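Replicative DNA helicase (PDB 6OWN) carries a self-splicing intein whose excision from the helicase precursor is reversibly inhibited by zinc and probably controls formation of the functional DNA-unwinding enzyme. Local coordinates at residues Gly13-Met17 with Gly18-Val22; Val51-Ser54 with Asp55-Ile59; Arg74-Ala77 with Asn78-Ala81. One frame throughout, in Å; residues are numbered along the deposited sequence.

Contact 1: Gly13-Met17 with Gly18-Val22; sequences GWTTM and GDVAV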
loop_
_atom_site.group_PDB
_atom_site.type_symbol
_atom_site.label_atom_id
_atom_site.label_comp_id
_atom_site.label_asym_id
_atom_site.label_seq_id
_atom_site.Cartn_x
_atom_site.Cartn_y
_atom_site.Cartn_z
ATOM N N GLY A 13 10.789 5.457 12.080
ATOM C CA GLY A 13 10.070 4.348 12.676
ATOM C C GLY A 13 8.792 4.009 11.932
ATOM O O GLY A 13 8.839 3.365 10.872
ATOM N N TRP A 14 7.649 4.430 12.476
ATOM C CA TRP A 14 6.342 4.085 11.927
ATOM C C TRP A 14 5.406 5.289 11.952
ATOM O O TRP A 14 5.486 6.146 12.838
ATOM C CB TRP A 14 5.696 2.928 12.706
ATOM C CG TRP A 14 6.395 1.597 12.526
ATOM C CD1 TRP A 14 7.378 1.074 13.316
ATOM C CD2 TRP A 14 6.160 0.633 11.488
ATOM N NE1 TRP A 14 7.778 -0.152 12.831
ATOM C CE2 TRP A 14 7.040 -0.447 11.712
ATOM C CE3 TRP A 14 5.297 0.580 10.393
ATOM C CZ2 TRP A 14 7.073 -1.567 10.881
ATOM C CZ3 TRP A 14 5.329 -0.537 9.571
ATOM C CH2 TRP A 14 6.213 -1.588 9.813
ATOM N N THR A 15 4.508 5.332 10.966
ATOM C CA THR A 15 3.354 6.231 10.943
ATOM C C THR A 15 2.163 5.408 10.452
ATOM O O THR A 15 2.226 4.178 10.379
ATOM C CB THR A 15 3.625 7.471 10.072
ATOM O OG1 THR A 15 2.583 8.436 10.265
ATOM C CG2 THR A 15 3.693 7.112 8.591
ATOM N N THR A 16 1.064 6.072 10.124
ATOM C CA THR A 16 -0.082 5.407 9.515
ATOM C C THR A 16 -0.526 6.212 8.305
ATOM O O THR A 16 -0.151 7.377 8.130
ATOM C CB THR A 16 -1.262 5.235 10.490
ATOM O OG1 THR A 16 -1.769 6.519 10.878
ATOM C CG2 THR A 16 -0.850 4.454 11.740
ATOM N N MET A 17 -1.351 5.578 7.472
ATOM C CA MET A 17 -1.919 6.289 6.335
ATOM C C MET A 17 -2.786 7.446 6.807
ATOM O O MET A 17 -2.932 8.437 6.091
ATOM C CB MET A 17 -2.723 5.330 5.454
ATOM C CG MET A 17 -3.315 5.973 4.206
ATOM S SD MET A 17 -2.067 6.757 3.171
ATOM C CE MET A 17 -1.369 5.339 2.319
ATOM N N GLY A 18 -3.339 7.345 8.022
ATOM C CA GLY A 18 -4.150 8.425 8.565
ATOM C C GLY A 18 -3.338 9.635 8.981
ATOM O O GLY A 18 -3.823 10.767 8.886
ATOM N N ASP A 19 -2.092 9.420 9.416
ATOM C CA ASP A 19 -1.238 10.448 10.007
ATOM C C ASP A 19 -0.215 11.049 9.050
ATOM O O ASP A 19 0.224 12.182 9.272
ATOM C CB ASP A 19 -0.467 9.877 11.202
ATOM C CG ASP A 19 -1.371 9.409 12.317
ATOM O OD1 ASP A 19 -2.393 10.077 12.580
ATOM O OD2 ASP A 19 -1.063 8.365 12.931
ATOM N N VAL A 20 0.211 10.324 8.016
ATOM C CA VAL A 20 1.334 10.779 7.207
ATOM C C VAL A 20 0.951 12.054 6.463
ATOM O O VAL A 20 -0.175 12.199 5.973
ATOM C CB VAL A 20 1.786 9.656 6.253
ATOM C CG1 VAL A 20 0.682 9.306 5.240
ATOM C CG2 VAL A 20 3.083 10.030 5.542
ATOM N N ALA A 21 1.888 12.995 6.386
ATOM C CA ALA A 21 1.639 14.301 5.794
ATOM C C ALA A 21 2.560 14.540 4.605
ATOM O O ALA A 21 3.654 13.972 4.518
ATOM C CB ALA A 21 1.834 15.413 6.833
ATOM N N VAL A 22 2.112 15.385 3.674
ATOM C CA VAL A 22 2.995 15.804 2.591
ATOM C C VAL A 22 4.244 16.432 3.193
ATOM O O VAL A 22 4.174 17.197 4.160
ATOM C CB VAL A 22 2.275 16.772 1.639
ATOM C CG1 VAL A 22 3.233 17.314 0.595
ATOM C CG2 VAL A 22 1.094 16.074 0.971
#

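Contact 2: Val51-Ser54 with Asp55-Ile59; sequences VEFS and DGTAI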
loop_
_atom_site.group_PDB
_atom_site.type_symbol
_atom_site.label_atom_id
_atom_site.label_comp_id
_atom_site.label_asym_id
_atom_site.label_seq_id
_atom_site.Cartn_x
_atom_site.Cartn_y
_atom_site.Cartn_z
ATOM N N VAL A 51 -6.496 -7.535 1.614
ATOM C CA VAL A 51 -5.496 -8.303 0.887
ATOM C C VAL A 51 -4.651 -9.012 1.932
ATOM O O VAL A 51 -4.042 -8.359 2.787
ATOM C CB VAL A 51 -4.637 -7.407 -0.020
ATOM C CG1 VAL A 51 -3.681 -8.233 -0.861
ATOM C CG2 VAL A 51 -5.527 -6.542 -0.921
ATOM N N GLU A 52 -4.640 -10.339 1.894
ATOM C CA GLU A 52 -3.848 -11.135 2.823
ATOM C C GLU A 52 -2.579 -11.630 2.140
ATOM O O GLU A 52 -2.610 -12.022 0.971
ATOM C CB GLU A 52 -4.667 -12.310 3.362
ATOM C CG GLU A 52 -5.774 -11.860 4.304
ATOM C CD GLU A 52 -6.749 -12.973 4.647
ATOM O OE1 GLU A 52 -6.598 -14.091 4.101
ATOM O OE2 GLU A 52 -7.668 -12.722 5.455
ATOM N N PHE A 53 -1.460 -11.590 2.869
ATOM C CA PHE A 53 -0.150 -11.912 2.315
ATOM C C PHE A 53 0.482 -13.101 3.032
ATOM O O PHE A 53 0.167 -13.417 4.186
ATOM C CB PHE A 53 0.810 -10.721 2.402
ATOM C CG PHE A 53 0.319 -9.491 1.706
ATOM C CD1 PHE A 53 0.490 -9.331 0.347
ATOM C CD2 PHE A 53 -0.307 -8.486 2.419
ATOM C CE1 PHE A 53 0.037 -8.198 -0.298
ATOM C CE2 PHE A 53 -0.775 -7.358 1.775
ATOM C CZ PHE A 53 -0.593 -7.209 0.418
ATOM N N SER A 54 1.414 -13.738 2.319
ATOM C CA SER A 54 2.086 -14.937 2.802
ATOM C C SER A 54 3.021 -14.666 3.975
ATOM O O SER A 54 3.409 -15.608 4.664
ATOM C CB SER A 54 2.875 -15.580 1.656
ATOM O OG SER A 54 3.793 -14.645 1.102
ATOM N N ASP A 55 3.413 -13.420 4.216
ATOM C CA ASP A 55 4.217 -13.124 5.398
ATOM C C ASP A 55 3.366 -12.995 6.661
ATOM O O ASP A 55 3.871 -12.549 7.691
ATOM C CB ASP A 55 5.024 -11.842 5.174
ATOM C CG ASP A 55 4.128 -10.627 4.944
ATOM O OD1 ASP A 55 2.899 -10.798 4.933
ATOM O OD2 ASP A 55 4.641 -9.506 4.775
ATOM N N GLY A 56 2.086 -13.349 6.595
ATOM C CA GLY A 56 1.229 -13.237 7.758
ATOM C C GLY A 56 0.677 -11.853 8.014
ATOM O O GLY A 56 0.229 -11.576 9.134
ATOM N N THR A 57 0.707 -10.961 7.032
ATOM C CA THR A 57 0.172 -9.626 7.243
ATOM C C THR A 57 -0.988 -9.372 6.284
ATOM O O THR A 57 -1.243 -10.137 5.356
ATOM C CB THR A 57 1.271 -8.565 7.097
ATOM O OG1 THR A 57 1.744 -8.534 5.749
ATOM C CG2 THR A 57 2.458 -8.883 8.051
ATOM N N ALA A 58 -1.717 -8.291 6.530
ATOM C CA ALA A 58 -2.884 -7.985 5.721
ATOM C C ALA A 58 -3.034 -6.477 5.633
ATOM O O ALA A 58 -2.692 -5.756 6.575
ATOM C CB ALA A 58 -4.155 -8.606 6.306
ATOM N N ILE A 59 -3.537 -6.009 4.487
ATOM C CA ILE A 59 -3.735 -4.587 4.235
ATOM C C ILE A 59 -5.138 -4.373 3.678
ATOM O O ILE A 59 -5.554 -5.076 2.750
ATOM C CB ILE A 59 -2.679 -4.028 3.264
ATOM C CG1 ILE A 59 -1.267 -4.232 3.827
ATOM C CG2 ILE A 59 -2.962 -2.550 2.974
ATOM C CD1 ILE A 59 -0.149 -3.808 2.886
#

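Contact 3: Arg74-Ala77 with Asn78-Ala81; sequences RITA and NLRA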
loop_
_atom_site.group_PDB
_atom_site.type_symbol
_atom_site.label_atom_id
_atom_site.label_comp_id
_atom_site.label_asym_id
_atom_site.label_seq_id
_atom_site.Cartn_x
_atom_site.Cartn_y
_atom_site.Cartn_z
ATOM N N ARG A 74 -1.385 -3.968 -11.052
ATOM C CA ARG A 74 -2.771 -4.411 -10.965
ATOM C C ARG A 74 -3.493 -3.628 -9.878
ATOM O O ARG A 74 -2.919 -3.354 -8.821
ATOM C CB ARG A 74 -2.865 -5.916 -10.652
ATOM C CG ARG A 74 -2.286 -6.815 -11.732
ATOM C CD ARG A 74 -3.259 -6.961 -12.886
ATOM N NE ARG A 74 -2.754 -7.814 -13.959
ATOM C CZ ARG A 74 -2.029 -7.375 -14.984
ATOM N NH1 ARG A 74 -1.719 -6.090 -15.075
ATOM N NH2 ARG A 74 -1.619 -8.220 -15.923
ATOM N N ILE A 75 -4.752 -3.282 -10.123
ATOM C CA ILE A 75 -5.555 -2.684 -9.061
ATOM C C ILE A 75 -6.101 -3.783 -8.149
ATOM O O ILE A 75 -6.190 -4.955 -8.527
ATOM C CB ILE A 75 -6.685 -1.806 -9.627
ATOM C CG1 ILE A 75 -7.763 -2.662 -10.303
ATOM C CG2 ILE A 75 -6.124 -0.763 -10.601
ATOM C CD1 ILE A 75 -9.030 -1.877 -10.613
ATOM N N THR A 76 -6.440 -3.394 -6.913
ATOM C CA THR A 76 -6.893 -4.361 -5.912
ATOM C C THR A 76 -7.999 -5.262 -6.456
ATOM O O THR A 76 -7.982 -6.482 -6.242
ATOM C CB THR A 76 -7.378 -3.641 -4.647
ATOM O OG1 THR A 76 -6.369 -2.734 -4.169
ATOM C CG2 THR A 76 -7.675 -4.654 -3.568
ATOM N N ALA A 77 -8.951 -4.678 -7.187
ATOM C CA ALA A 77 -10.087 -5.408 -7.741
ATOM C C ALA A 77 -9.684 -6.459 -8.766
ATOM O O ALA A 77 -10.544 -7.236 -9.195
ATOM C CB ALA A 77 -11.064 -4.424 -8.389
ATOM N N ASN A 78 -8.415 -6.496 -9.174
ATOM C CA ASN A 78 -7.910 -7.458 -10.140
ATOM C C ASN A 78 -6.857 -8.378 -9.555
ATOM O O ASN A 78 -6.343 -9.243 -10.274
ATOM C CB ASN A 78 -7.319 -6.730 -11.356
ATOM C CG ASN A 78 -8.386 -6.210 -12.291
ATOM O OD1 ASN A 78 -9.477 -6.771 -12.362
ATOM N ND2 ASN A 78 -8.080 -5.130 -13.015
ATOM N N LEU A 79 -6.494 -8.191 -8.289
ATOM C CA LEU A 79 -5.559 -9.096 -7.644
ATOM C C LEU A 79 -6.155 -10.491 -7.556
ATOM O O LEU A 79 -7.366 -10.667 -7.407
ATOM C CB LEU A 79 -5.222 -8.606 -6.238
ATOM C CG LEU A 79 -4.425 -7.317 -6.102
ATOM C CD1 LEU A 79 -4.171 -7.075 -4.621
ATOM C CD2 LEU A 79 -3.113 -7.419 -6.875
ATOM N N ARG A 80 -5.286 -11.491 -7.637
ATOM C CA ARG A 80 -5.697 -12.873 -7.457
ATOM C C ARG A 80 -4.676 -13.563 -6.575
ATOM O O ARG A 80 -3.482 -13.259 -6.644
ATOM C CB ARG A 80 -5.833 -13.600 -8.799
ATOM C CG ARG A 80 -7.228 -13.507 -9.394
ATOM C CD ARG A 80 -7.195 -13.592 -10.904
ATOM N NE ARG A 80 -6.966 -14.955 -11.370
ATOM C CZ ARG A 80 -7.935 -15.793 -11.722
ATOM N NH1 ARG A 80 -9.202 -15.405 -11.661
ATOM N NH2 ARG A 80 -7.639 -17.019 -12.138
ATOM N N ALA A 81 -5.151 -14.465 -5.722
ATOM C CA ALA A 81 -4.231 -15.272 -4.939
ATOM C C ALA A 81 -3.260 -15.976 -5.877
ATOM O O ALA A 81 -3.624 -16.377 -6.984
ATOM C CB ALA A 81 -4.999 -16.286 -4.093
#

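Contact 1: Gly13-Met17 with Gly18-Val22
Thr16 meets Asp19 because two first torsions turn their polar groups to the same spot: the Thr16 hydroxyl sits between the backbone N and the carbonyl carbon (chi1 64°), while Asp19 carries its CG anti to the carbonyl carbon (chi1 -62°). Thr16 OG1 then lies 2.8 Å from Asp19 OD2, giving a weak hydrogen bond to a carboxylate that comes obliquely across the threonine branch. The same hydroxyl oxygen weakly accepts Asp19 N at 3.3 Å. Next to this pair the main chain makes one helix-like turn as it leaves strand 13-16. Thr16 O is gripped by two amides: Asp19 N, 3.1 Å away, stands above the carbonyl plane, whereas Val20 N, at 3.0 Å, approaches almost along the C=O axis. The threonine therefore holds the turn through its carbonyl as well as its hydroxyl, although its own N is buried without a partner.

Apolar contacts add to the turn. Thr15 lays its methyl CG2 3.9 Å from Val20 CB, the two side chains crossing at about a right angle, and Met17 SD comes 4.3 Å from Val20 CG1. Val119 packs against both Met17 and Val20, and Leu26 against Thr15 and Val20, so the turn rests on neighbouring strands. A bound zinc ion lies about 4 Å from the Met17 side chain.

Such a turn illustrates a division of labour: doubled bonds to one carbonyl set the path of the chain, and the weak bonds of the exposed Asp19 probably add only a modest, solvent-competed restraint.

Contact 2: Val51-Ser54 with Asp55-Ile59
Phe53 turns the edge of its ring to Ile59, with CE2 3.8 Å from both CG1 and CD1 of the isoleucine, and the two side chains lie at a slant to each other. Thr57 O also lies near the ring plane, 3.5 Å from Phe53 CD2, and it accepts the Phe53 N at 2.9 Å. At the ring's root, Asp55 OD1 approaches Phe53 CB to 3.3 Å.

That carboxylate oxygen takes two bonds from one residue, Thr57 N at 3.0 Å and Thr57 OG1 at 2.7 Å, both reaching it from the same face; the first closes an Asx turn. With its CG placed between backbone N and carbonyl carbon (chi1 62°), Asp55 folds inward over the loop. The loop is a type I turn from Phe53 to Gly56 followed by a G1 bulge, a classic way of closing a beta hairpin, with Gly56 at positive phi (81°).

Further along, Val51 and Ile59 form a hydrogen-bonded antiparallel pair, and Glu52 and Ala58 the non-hydrogen-bonded pair beside it. Strand 103-111 flanks the other edge of strand 48-53: Arg109 makes a salt bridge with Glu52, and Gln104 N bonds Ser54 OG. Trp67 packs against Val51 and Ile59.

Contact 3: Arg74-Ala77 with Asn78-Ala81
Leu79 folds back over the residues that precede it, and its side chain can be traced outward atom by atom. CB begins 3.5 Å from Thr76 O. With CG anti to the carbonyl carbon (chi1 -68°), the branch point stays over the same turn, 3.7 Å from Thr76 O and 3.8 Å from Ile75 O, so that carbon lies near two carbonyl oxygens. The two methyls then part: CD1 goes to Thr76 CA at 4.1 Å, and CD2 meets the aliphatic root of Arg74, at 4.1 Å from its CB. Beyond the turn the leucine packs on Trp67, Val51, Ile105 and Val108, in keeping with its burial.

Two backbone bonds hold the leucine at this place. Asn78 N donates to Ile75 O at 2.8 Å, and Leu79 N to Thr76 O at 3.1 Å. In each case the donor stands above the carbonyl plane, consistent with the tight winding of a 3-10 turn. Ile75 adds a flank, its CG1 passing obliquely beside the Asn78 side chain.

The Thr76 side chain leaves the backbone turned away from Asn78-Ala81; its hydroxyl accepts from Trp67 NE1 and shares its one proton between the carbonyls of Asp62 and His65. The turn is thereby tied to the chain on either side of His65, which is probably the histidine of intein block B. A bound zinc ion lies about 5 Å from the Ala77 side chain. A short 3-10 turn ends the 66-69/72-75 hairpin, followed by a buried leucine, within the all-beta Hint fold of inteins.

Overall arrangement
The three contacts follow one another along a compact, all-beta intein chain, each closing before the next opens. Contact 1 runs from strand 13-16 of the two-stranded sheet with 7-10 into the loop after it, contact 2 closes the hairpin of strands 48-53 and 58-62, and contact 3 ends the hairpin of 66-69 and 72-75. Contacts 2 and 3, with centres about 14 Å apart, touch through Val51, which packs on Thr76 and Leu79 and so joins consecutive hairpins into one core. Contact 1 lies on the opposite side of the chain's centre from contact 3, about 25 Å between centres. Local turns thus lie on opposite sides of the splicing domain, with a zinc ion near each.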